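Local coordinates for protein peptidase S15/CocE/NonD (Thaumarchaeota archaeon SCGC AB-539-E09, PDB 4PF1) that acts as a serine aminopeptidase with an alpha/beta hydrolase fold, probably releasing residues from the N-terminal end of peptides, at residues D189-D194 with P263-F268; F197-F202 with D531-R536; A201-A206 with F581-R586. One frame throughout, in Å; residues are numbered along the deposited sequence.

Interaction 1 (D189-D194 with P263-F268); sequences DGWMGD and PSYDSF
Tyr265 and Asp189 meet tip to tip: the phenol OH of Tyr265 donates to Asp189 OD2 at 2.7 Å, on the syn lone pair of that oxygen. The other oxygen, OD1, is taken up by the loop's own backbone. Trp191 N reaches it on the anti lone pair, forming an Asx turn, and Met192 N comes from above the carboxylate plane at 3.1 Å. Three donors thus grip this buried carboxylate and hold its rotation. The backbone N of Asp189 is satisfied in turn by Asp194 OD2, which also accepts from Val188 N, while Asp194 OD1 takes Gly301 N.

The second polar link is the indole. Trp191 NE1 donates to Pro263 O at 2.7 Å along a fairly straight path (164°); the oxygen lies in the indole plane, whereas the nitrogen stands above the carbonyl plane. Beside it, Tyr265 CB sits over the six-membered ring, 3.4 Å from its centroid, a CH-pi contact. With CG anti to the backbone N (chi1 -164°), the phenol then leads off past Trp191, the two rings inclined at 39° and closest between Tyr265 CD1 and Trp191 CE3, 3.4 Å apart. Met192, bent at chi2 and chi3, places SD over the Tyr265 ring, 4.4 Å from the centroid, a Met-aromatic contact. Ser264 OG turns to Ala542 O instead.

The loop 189-194 follows strand 178-184 of the large mixed sheet and leads into the small hairpin of strands 197-198 and 201-202; segment 263-268 joins helix 254-261 to helix 267-270. The indole of Trp191 reaches from the loop to 263-268 and also meets Phe197, Trp269 and, edge-to-face, Tyr537.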
loop_
_atom_site.group_PDB
_atom_site.type_symbol
_atom_site.label_atom_id
_atom_site.label_comp_id
_atom_site.label_asym_id
_atom_site.label_seq_id
_atom_site.Cartn_x
_atom_site.Cartn_y
_atom_site.Cartn_z
ATOM N N ASP A 189 -33.086 -8.624 -18.127
ATOM C CA ASP A 189 -33.061 -8.584 -19.579
ATOM C C ASP A 189 -31.620 -8.482 -20.055
ATOM O O ASP A 189 -31.027 -7.398 -20.036
ATOM C CB ASP A 189 -33.929 -7.439 -20.133
ATOM C CG ASP A 189 -34.383 -7.649 -21.570
ATOM O OD1 ASP A 189 -33.564 -8.122 -22.392
ATOM O OD2 ASP A 189 -35.529 -7.272 -21.889
ATOM N N GLY A 190 -31.080 -9.625 -20.475
ATOM C CA GLY A 190 -29.705 -9.761 -20.942
ATOM C C GLY A 190 -29.391 -9.035 -22.235
ATOM O O GLY A 190 -28.220 -8.862 -22.571
ATOM N N TRP A 191 -30.429 -8.601 -22.967
ATOM C CA TRP A 191 -30.265 -7.887 -24.233
ATOM C C TRP A 191 -30.494 -6.387 -24.053
ATOM O O TRP A 191 -29.712 -5.586 -24.573
ATOM C CB TRP A 191 -31.224 -8.448 -25.294
ATOM C CG TRP A 191 -30.895 -8.045 -26.703
ATOM C CD1 TRP A 191 -30.252 -8.799 -27.639
ATOM C CD2 TRP A 191 -31.232 -6.808 -27.346
ATOM N NE1 TRP A 191 -30.162 -8.108 -28.824
ATOM C CE2 TRP A 191 -30.755 -6.883 -28.673
ATOM C CE3 TRP A 191 -31.883 -5.634 -26.927
ATOM C CZ2 TRP A 191 -30.926 -5.839 -29.589
ATOM C CZ3 TRP A 191 -32.035 -4.596 -27.829
ATOM C CH2 TRP A 191 -31.563 -4.704 -29.143
ATOM N N MET A 192 -31.593 -6.001 -23.363
ATOM C CA MET A 192 -31.948 -4.592 -23.178
ATOM C C MET A 192 -30.882 -3.811 -22.411
ATOM O O MET A 192 -30.510 -2.725 -22.851
ATOM C CB MET A 192 -33.319 -4.431 -22.503
ATOM C CG MET A 192 -34.495 -4.506 -23.478
ATOM S SD MET A 192 -34.441 -3.324 -24.864
ATOM C CE MET A 192 -34.525 -1.764 -23.977
ATOM N N GLY A 193 -30.385 -4.353 -21.301
ATOM C CA GLY A 193 -29.364 -3.633 -20.544
ATOM C C GLY A 193 -28.721 -4.324 -19.361
ATOM O O GLY A 193 -28.194 -3.646 -18.475
ATOM N N ASP A 194 -28.711 -5.662 -19.337
ATOM C CA ASP A 194 -28.069 -6.334 -18.218
ATOM C C ASP A 194 -26.674 -6.899 -18.607
ATOM O O ASP A 194 -25.768 -6.105 -18.849
ATOM C CB ASP A 194 -28.987 -7.376 -17.555
ATOM C CG ASP A 194 -30.056 -6.763 -16.645
ATOM O OD1 ASP A 194 -29.803 -5.678 -16.070
ATOM O OD2 ASP A 194 -31.136 -7.373 -16.501
ATOM N N PRO A 263 -28.565 -11.966 -32.479
ATOM C CA PRO A 263 -27.939 -10.670 -32.138
ATOM C C PRO A 263 -28.971 -9.562 -31.864
ATOM O O PRO A 263 -28.694 -8.654 -31.081
ATOM C CB PRO A 263 -27.090 -10.349 -33.370
ATOM C CG PRO A 263 -27.766 -11.055 -34.494
ATOM C CD PRO A 263 -28.401 -12.289 -33.915
ATOM N N SER A 264 -30.159 -9.650 -32.497
ATOM C CA SER A 264 -31.241 -8.674 -32.332
ATOM C C SER A 264 -32.240 -9.115 -31.245
ATOM O O SER A 264 -32.287 -10.295 -30.890
ATOM C CB SER A 264 -31.965 -8.450 -33.656
ATOM O OG SER A 264 -32.795 -9.550 -33.989
ATOM N N TYR A 265 -33.047 -8.162 -30.739
ATOM C CA TYR A 265 -34.057 -8.390 -29.700
ATOM C C TYR A 265 -35.275 -9.117 -30.298
ATOM O O TYR A 265 -36.380 -8.568 -30.321
ATOM C CB TYR A 265 -34.462 -7.040 -29.061
ATOM C CG TYR A 265 -35.197 -7.142 -27.739
ATOM C CD1 TYR A 265 -34.600 -7.737 -26.630
ATOM C CD2 TYR A 265 -36.448 -6.557 -27.569
ATOM C CE1 TYR A 265 -35.253 -7.798 -25.401
ATOM C CE2 TYR A 265 -37.112 -6.612 -26.344
ATOM C CZ TYR A 265 -36.510 -7.233 -25.262
ATOM O OH TYR A 265 -37.156 -7.291 -24.051
ATOM N N ASP A 266 -35.062 -10.360 -30.784
ATOM C CA ASP A 266 -36.114 -11.163 -31.410
ATOM C C ASP A 266 -36.941 -11.919 -30.354
ATOM O O ASP A 266 -36.827 -11.620 -29.160
ATOM C CB ASP A 266 -35.520 -12.136 -32.457
ATOM C CG ASP A 266 -34.399 -13.049 -31.974
ATOM O OD1 ASP A 266 -34.310 -13.290 -30.749
ATOM O OD2 ASP A 266 -33.642 -13.557 -32.824
ATOM N N SER A 267 -37.773 -12.894 -30.799
ATOM C CA SER A 267 -38.648 -13.700 -29.940
ATOM C C SER A 267 -37.884 -14.385 -28.798
ATOM O O SER A 267 -38.430 -14.511 -27.706
ATOM C CB SER A 267 -39.390 -14.748 -30.764
ATOM O OG SER A 267 -38.495 -15.686 -31.342
ATOM N N PHE A 268 -36.621 -14.815 -29.049
ATOM C CA PHE A 268 -35.773 -15.492 -28.059
ATOM C C PHE A 268 -35.532 -14.619 -26.816
ATOM O O PHE A 268 -35.579 -15.129 -25.693
ATOM C CB PHE A 268 -34.423 -15.905 -28.689
ATOM C CG PHE A 268 -33.415 -16.490 -27.723
ATOM C CD1 PHE A 268 -33.498 -17.820 -27.326
ATOM C CD2 PHE A 268 -32.369 -15.718 -27.230
ATOM C CE1 PHE A 268 -32.568 -18.360 -26.430
ATOM C CE2 PHE A 268 -31.439 -16.258 -26.334
ATOM C CZ PHE A 268 -31.541 -17.577 -25.946
#

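Interaction 2 (F197-F202 with D531-R536); sequences FHMGAF and DIFRGR
Met199 and Gly200, the middle of a type I' turn running from His198 to Ala201, bring their CA atoms to 5.2 and 5.1 Å from those of Phe533 and Arg534, where Arg534 N donates to Met199 O. On one flank His198 crosses Asp531 at about a right angle. Its ND1 donates to Asp531 OD1 at 2.8 Å, the oxygen lying at the ring edge in the imidazole plane and being met on its syn side; the anti lone pair of the same oxygen takes Ile532 N. Met199 likewise runs across Phe533, and its bend at chi3 (-83°) brings CE to 3.4 Å from Ile532 O. Its SD approaches Phe533 CD2 obliquely at 3.6 Å. Ile532 CD1 and CG2 rest against Ala201 CB. Arg534 bends twice, at chi2 and chi3, and wraps round the turn: CD passes Gly200 O at 3.3 Å, and the guanidinium presents a face to Ala201 CA, 3.6 Å above its centre.

Arg534 is salt-bridged to Asp502 through NH2 and to Asp585 through NH1. His198 NE2 is hydrogen-bonded to the carbonyl of Asp194, so with both ring nitrogens facing acceptors the imidazole is probably doubly protonated, a cation beside the Asp531 carboxylate that would help to join the hydrolase and C-terminal domains.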
loop_
_atom_site.group_PDB
_atom_site.type_symbol
_atom_site.label_atom_id
_atom_site.label_comp_id
_atom_site.label_asym_id
_atom_site.label_seq_id
_atom_site.Cartn_x
_atom_site.Cartn_y
_atom_site.Cartn_z
ATOM N N PHE A 197 -25.953 -7.834 -23.532
ATOM C CA PHE A 197 -26.027 -6.658 -24.408
ATOM C C PHE A 197 -26.621 -5.457 -23.668
ATOM O O PHE A 197 -27.409 -5.636 -22.738
ATOM C CB PHE A 197 -26.904 -6.928 -25.663
ATOM C CG PHE A 197 -26.585 -8.113 -26.546
ATOM C CD1 PHE A 197 -27.000 -9.395 -26.194
ATOM C CD2 PHE A 197 -26.037 -7.928 -27.810
ATOM C CE1 PHE A 197 -26.764 -10.482 -27.040
ATOM C CE2 PHE A 197 -25.798 -9.019 -28.656
ATOM C CZ PHE A 197 -26.166 -10.287 -28.267
ATOM N N HIS A 198 -26.288 -4.236 -24.132
ATOM C CA HIS A 198 -26.892 -2.984 -23.684
ATOM C C HIS A 198 -27.459 -2.296 -24.908
ATOM O O HIS A 198 -26.698 -1.785 -25.735
ATOM C CB HIS A 198 -25.890 -2.084 -22.938
ATOM C CG HIS A 198 -25.681 -2.458 -21.503
ATOM N ND1 HIS A 198 -25.426 -1.501 -20.544
ATOM C CD2 HIS A 198 -25.653 -3.678 -20.919
ATOM C CE1 HIS A 198 -25.253 -2.163 -19.413
ATOM N NE2 HIS A 198 -25.373 -3.476 -19.591
ATOM N N MET A 199 -28.792 -2.390 -25.086
ATOM C CA MET A 199 -29.534 -1.842 -26.233
ATOM C C MET A 199 -28.897 -2.279 -27.591
ATOM O O MET A 199 -28.745 -1.467 -28.509
ATOM C CB MET A 199 -29.674 -0.306 -26.124
ATOM C CG MET A 199 -30.692 0.125 -25.075
ATOM S SD MET A 199 -30.721 1.910 -24.758
ATOM C CE MET A 199 -29.356 2.063 -23.584
ATOM N N GLY A 200 -28.526 -3.560 -27.676
ATOM C CA GLY A 200 -27.957 -4.152 -28.885
ATOM C C GLY A 200 -26.446 -4.276 -28.951
ATOM O O GLY A 200 -25.931 -5.056 -29.758
ATOM N N ALA A 201 -25.720 -3.485 -28.142
ATOM C CA ALA A 201 -24.257 -3.514 -28.122
ATOM C C ALA A 201 -23.773 -4.708 -27.296
ATOM O O ALA A 201 -24.056 -4.785 -26.104
ATOM C CB ALA A 201 -23.714 -2.210 -27.565
ATOM N N PHE A 202 -23.082 -5.661 -27.951
ATOM C CA PHE A 202 -22.627 -6.914 -27.341
ATOM C C PHE A 202 -21.471 -6.739 -26.346
ATOM O O PHE A 202 -20.422 -6.195 -26.697
ATOM C CB PHE A 202 -22.227 -7.926 -28.429
ATOM C CG PHE A 202 -21.848 -9.301 -27.915
ATOM C CD1 PHE A 202 -22.680 -9.988 -27.033
ATOM C CD2 PHE A 202 -20.683 -9.924 -28.343
ATOM C CE1 PHE A 202 -22.335 -11.261 -26.568
ATOM C CE2 PHE A 202 -20.349 -11.205 -27.890
ATOM C CZ PHE A 202 -21.173 -11.862 -27.000
ATOM N N ASP A 531 -24.574 4.885 -20.692
ATOM C CA ASP A 531 -24.967 3.702 -21.448
ATOM C C ASP A 531 -24.656 3.856 -22.934
ATOM O O ASP A 531 -24.189 4.910 -23.372
ATOM C CB ASP A 531 -26.443 3.321 -21.222
ATOM C CG ASP A 531 -26.614 1.827 -20.969
ATOM O OD1 ASP A 531 -25.887 1.027 -21.606
ATOM O OD2 ASP A 531 -27.438 1.463 -20.108
ATOM N N ILE A 532 -24.869 2.775 -23.693
ATOM C CA ILE A 532 -24.560 2.690 -25.121
ATOM C C ILE A 532 -25.790 2.214 -25.903
ATOM O O ILE A 532 -26.579 1.410 -25.401
ATOM C CB ILE A 532 -23.327 1.743 -25.332
ATOM C CG1 ILE A 532 -22.925 1.612 -26.831
ATOM C CG2 ILE A 532 -23.539 0.368 -24.666
ATOM C CD1 ILE A 532 -21.557 0.937 -27.090
ATOM N N PHE A 533 -25.938 2.708 -27.138
ATOM C CA PHE A 533 -27.020 2.308 -28.024
ATOM C C PHE A 533 -26.440 1.859 -29.364
ATOM O O PHE A 533 -25.684 2.609 -29.984
ATOM C CB PHE A 533 -28.020 3.472 -28.222
ATOM C CG PHE A 533 -29.328 3.083 -28.878
ATOM C CD1 PHE A 533 -29.389 2.803 -30.240
ATOM C CD2 PHE A 533 -30.508 3.047 -28.144
ATOM C CE1 PHE A 533 -30.594 2.432 -30.842
ATOM C CE2 PHE A 533 -31.716 2.703 -28.752
ATOM C CZ PHE A 533 -31.752 2.392 -30.097
ATOM N N ARG A 534 -26.801 0.647 -29.821
ATOM C CA ARG A 534 -26.361 0.156 -31.129
ATOM C C ARG A 534 -27.339 0.676 -32.183
ATOM O O ARG A 534 -28.502 0.260 -32.214
ATOM C CB ARG A 534 -26.237 -1.378 -31.149
ATOM C CG ARG A 534 -25.545 -1.910 -32.404
ATOM C CD ARG A 534 -24.628 -3.070 -32.095
ATOM N NE ARG A 534 -23.311 -2.624 -31.634
ATOM C CZ ARG A 534 -22.336 -3.447 -31.260
ATOM N NH1 ARG A 534 -22.524 -4.761 -31.272
ATOM N NH2 ARG A 534 -21.168 -2.962 -30.859
ATOM N N GLY A 535 -26.861 1.638 -32.978
ATOM C CA GLY A 535 -27.620 2.388 -33.980
ATOM C C GLY A 535 -28.470 1.617 -34.966
ATOM O O GLY A 535 -29.474 2.150 -35.447
ATOM N N ARG A 536 -28.085 0.368 -35.287
ATOM C CA ARG A 536 -28.842 -0.481 -36.220
ATOM C C ARG A 536 -30.263 -0.815 -35.673
ATOM O O ARG A 536 -31.132 -1.216 -36.448
ATOM C CB ARG A 536 -28.061 -1.774 -36.544
ATOM C CG ARG A 536 -27.939 -2.734 -35.359
ATOM C CD ARG A 536 -26.764 -3.684 -35.468
ATOM N NE ARG A 536 -27.059 -4.853 -36.296
ATOM C CZ ARG A 536 -26.573 -5.041 -37.520
ATOM N NH1 ARG A 536 -26.884 -6.134 -38.201
ATOM N NH2 ARG A 536 -25.768 -4.140 -38.068
#

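Interaction 3 (A201-A206 with F581-R586); sequences AFRQEA and FPLYDR
Gln204 starts with CG between its backbone N and carbonyl carbon (chi1 49°) and runs extended beyond it, which carries its amide to Pro582 and Asp585; Arg203 instead bends at chi3 (78°), which turns NE, and the guanidinium beyond lies beside Leu583 and Tyr584. Gln204 NE2 donates to Pro582 O at 2.8 Å, modestly tilted from both the amide and the carbonyl planes, and also comes within 3.4 Å of Phe581 CE1. The amide carbon and OE1 pack on Asp585 CB. A cis peptide bond precedes Pro582, whose ring atom CG touches Glu205 OE1 at 3.2 Å; OE2 of this glutamate has Thr231 OG1 as its partner.

Arg203 and Tyr584 lie side by side, pointing the same way. Arg203 NH1 donates to Tyr584 OH at 3.2 Å, the hydroxyl sitting at the edge of the guanidinium and in its plane, while CG rests on Tyr584 CE2. One face of the same guanidinium is covered by Leu583 CD1. Between the backbones, Phe202 O accepts from Asp585 N at 3.1 Å, nearly along the C=O axis (167°), and the same oxygen takes a CA-H...O contact from Tyr584. Arg203 CA makes another to Leu583 O.

The start of helix 204-215, with Arg203 at its N-cap, thus packs on the 581-586 loop of the C-terminal non-catalytic region. Arg203 NE bonds to Asp195 O and NH2 to Gln296 O; these and Tyr584 OH are all neutral oxygens and probably fix the guanidinium plane. Asp585, on the far part of the contact, has Arg534 as its charge partner.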
loop_
_atom_site.group_PDB
_atom_site.type_symbol
_atom_site.label_atom_id
_atom_site.label_comp_id
_atom_site.label_asym_id
_atom_site.label_seq_id
_atom_site.Cartn_x
_atom_site.Cartn_y
_atom_site.Cartn_z
ATOM N N ALA A 201 -25.720 -3.485 -28.142
ATOM C CA ALA A 201 -24.257 -3.514 -28.122
ATOM C C ALA A 201 -23.773 -4.708 -27.296
ATOM O O ALA A 201 -24.056 -4.785 -26.104
ATOM C CB ALA A 201 -23.714 -2.210 -27.565
ATOM N N PHE A 202 -23.082 -5.661 -27.951
ATOM C CA PHE A 202 -22.627 -6.914 -27.341
ATOM C C PHE A 202 -21.471 -6.739 -26.346
ATOM O O PHE A 202 -20.422 -6.195 -26.697
ATOM C CB PHE A 202 -22.227 -7.926 -28.429
ATOM C CG PHE A 202 -21.848 -9.301 -27.915
ATOM C CD1 PHE A 202 -22.680 -9.988 -27.033
ATOM C CD2 PHE A 202 -20.683 -9.924 -28.343
ATOM C CE1 PHE A 202 -22.335 -11.261 -26.568
ATOM C CE2 PHE A 202 -20.349 -11.205 -27.890
ATOM C CZ PHE A 202 -21.173 -11.862 -27.000
ATOM N N ARG A 203 -21.652 -7.283 -25.121
ATOM C CA ARG A 203 -20.639 -7.292 -24.058
ATOM C C ARG A 203 -19.770 -8.558 -24.191
ATOM O O ARG A 203 -19.901 -9.493 -23.398
ATOM C CB ARG A 203 -21.300 -7.206 -22.664
ATOM C CG ARG A 203 -21.656 -5.790 -22.254
ATOM C CD ARG A 203 -22.826 -5.723 -21.283
ATOM N NE ARG A 203 -22.435 -6.072 -19.914
ATOM C CZ ARG A 203 -21.944 -5.207 -19.030
ATOM N NH1 ARG A 203 -21.785 -3.929 -19.358
ATOM N NH2 ARG A 203 -21.601 -5.614 -17.816
ATOM N N GLN A 204 -18.897 -8.582 -25.218
ATOM C CA GLN A 204 -18.011 -9.709 -25.541
ATOM C C GLN A 204 -17.125 -10.147 -24.357
ATOM O O GLN A 204 -16.935 -11.345 -24.163
ATOM C CB GLN A 204 -17.139 -9.392 -26.770
ATOM C CG GLN A 204 -16.433 -8.034 -26.717
ATOM C CD GLN A 204 -15.481 -7.784 -27.866
ATOM O OE1 GLN A 204 -15.402 -8.549 -28.834
ATOM N NE2 GLN A 204 -14.731 -6.692 -27.782
ATOM N N GLU A 205 -16.606 -9.186 -23.564
ATOM C CA GLU A 205 -15.737 -9.473 -22.416
ATOM C C GLU A 205 -16.488 -10.148 -21.263
ATOM O O GLU A 205 -15.914 -10.988 -20.571
ATOM C CB GLU A 205 -15.072 -8.194 -21.910
ATOM C CG GLU A 205 -13.668 -7.995 -22.444
ATOM C CD GLU A 205 -12.764 -7.257 -21.477
ATOM O OE1 GLU A 205 -12.955 -6.033 -21.303
ATOM O OE2 GLU A 205 -11.910 -7.918 -20.843
ATOM N N ALA A 206 -17.746 -9.755 -21.035
ATOM C CA ALA A 206 -18.562 -10.323 -19.966
ATOM C C ALA A 206 -19.272 -11.603 -20.413
ATOM O O ALA A 206 -19.675 -12.399 -19.563
ATOM C CB ALA A 206 -19.586 -9.301 -19.495
ATOM N N PHE A 581 -14.553 -0.013 -25.774
ATOM C CA PHE A 581 -13.786 -1.234 -26.025
ATOM C C PHE A 581 -12.780 -1.592 -24.895
ATOM O O PHE A 581 -12.231 -0.684 -24.278
ATOM C CB PHE A 581 -13.031 -1.023 -27.355
ATOM C CG PHE A 581 -12.565 -2.265 -28.059
ATOM C CD1 PHE A 581 -13.457 -3.050 -28.781
ATOM C CD2 PHE A 581 -11.232 -2.655 -28.006
ATOM C CE1 PHE A 581 -13.029 -4.218 -29.418
ATOM C CE2 PHE A 581 -10.804 -3.821 -28.646
ATOM C CZ PHE A 581 -11.706 -4.591 -29.354
ATOM N N PRO A 582 -12.493 -2.897 -24.606
ATOM C CA PRO A 582 -12.979 -4.127 -25.266
ATOM C C PRO A 582 -14.272 -4.707 -24.688
ATOM O O PRO A 582 -14.735 -5.731 -25.193
ATOM C CB PRO A 582 -11.810 -5.093 -25.064
ATOM C CG PRO A 582 -11.259 -4.714 -23.720
ATOM C CD PRO A 582 -11.486 -3.217 -23.570
ATOM N N LEU A 583 -14.846 -4.078 -23.631
ATOM C CA LEU A 583 -16.096 -4.534 -23.002
ATOM C C LEU A 583 -17.170 -4.745 -24.070
ATOM O O LEU A 583 -17.748 -5.824 -24.144
ATOM C CB LEU A 583 -16.571 -3.533 -21.922
ATOM C CG LEU A 583 -17.897 -3.851 -21.178
ATOM C CD1 LEU A 583 -17.918 -5.291 -20.615
ATOM C CD2 LEU A 583 -18.141 -2.858 -20.066
ATOM N N TYR A 584 -17.363 -3.747 -24.947
ATOM C CA TYR A 584 -18.292 -3.854 -26.068
ATOM C C TYR A 584 -17.520 -4.070 -27.356
ATOM O O TYR A 584 -16.470 -3.450 -27.547
ATOM C CB TYR A 584 -19.170 -2.597 -26.176
ATOM C CG TYR A 584 -20.111 -2.430 -25.007
ATOM C CD1 TYR A 584 -19.740 -1.694 -23.886
ATOM C CD2 TYR A 584 -21.359 -3.046 -25.001
ATOM C CE1 TYR A 584 -20.594 -1.563 -22.793
ATOM C CE2 TYR A 584 -22.227 -2.907 -23.922
ATOM C CZ TYR A 584 -21.833 -2.179 -22.812
ATOM O OH TYR A 584 -22.682 -2.051 -21.744
ATOM N N ASP A 585 -18.024 -4.944 -28.250
ATOM C CA ASP A 585 -17.368 -5.146 -29.542
ATOM C C ASP A 585 -17.564 -3.888 -30.407
ATOM O O ASP A 585 -18.509 -3.126 -30.178
ATOM C CB ASP A 585 -17.872 -6.422 -30.254
ATOM C CG ASP A 585 -19.339 -6.447 -30.650
ATOM O OD1 ASP A 585 -20.113 -5.619 -30.128
ATOM O OD2 ASP A 585 -19.719 -7.328 -31.443
ATOM N N ARG A 586 -16.637 -3.632 -31.334
ATOM C CA ARG A 586 -16.697 -2.437 -32.177
ATOM C C ARG A 586 -17.814 -2.505 -33.182
ATOM O O ARG A 586 -18.031 -3.551 -33.806
ATOM C CB ARG A 586 -15.387 -2.234 -32.951
ATOM C CG ARG A 586 -14.146 -2.097 -32.097
ATOM C CD ARG A 586 -12.895 -2.266 -32.934
ATOM N NE ARG A 586 -12.864 -3.545 -33.650
ATOM C CZ ARG A 586 -12.341 -3.710 -34.861
ATOM N NH1 ARG A 586 -11.806 -2.683 -35.507
ATOM N NH2 ARG A 586 -12.355 -4.902 -35.438
#

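How the interactions relate
The first segments of the three interactions follow one run of chain, 189 to 206, from a loop through the small hairpin to the start of helix 204-215. Interactions 1 and 2 adjoin, centres about 10 Å apart, through Gly190 O to Phe197 N (2.7 Å) and Met192 O to Met199 N (2.8 Å), both probable hydrogen bonds. Interactions 2 and 3 share Ala201 and Phe202, and the salt bridge from Arg534 NH1 to Asp585 OD1 (2.8 Å) ties their two C-terminal-domain segments together. Arg203 lies near, without touching, Ser161, His328 and Asp295, which have triad geometry and are probably catalytic. Glycerol, probably from the crystallisation liquor, is hydrogen-bonded to Gly190 N and Ala206 O.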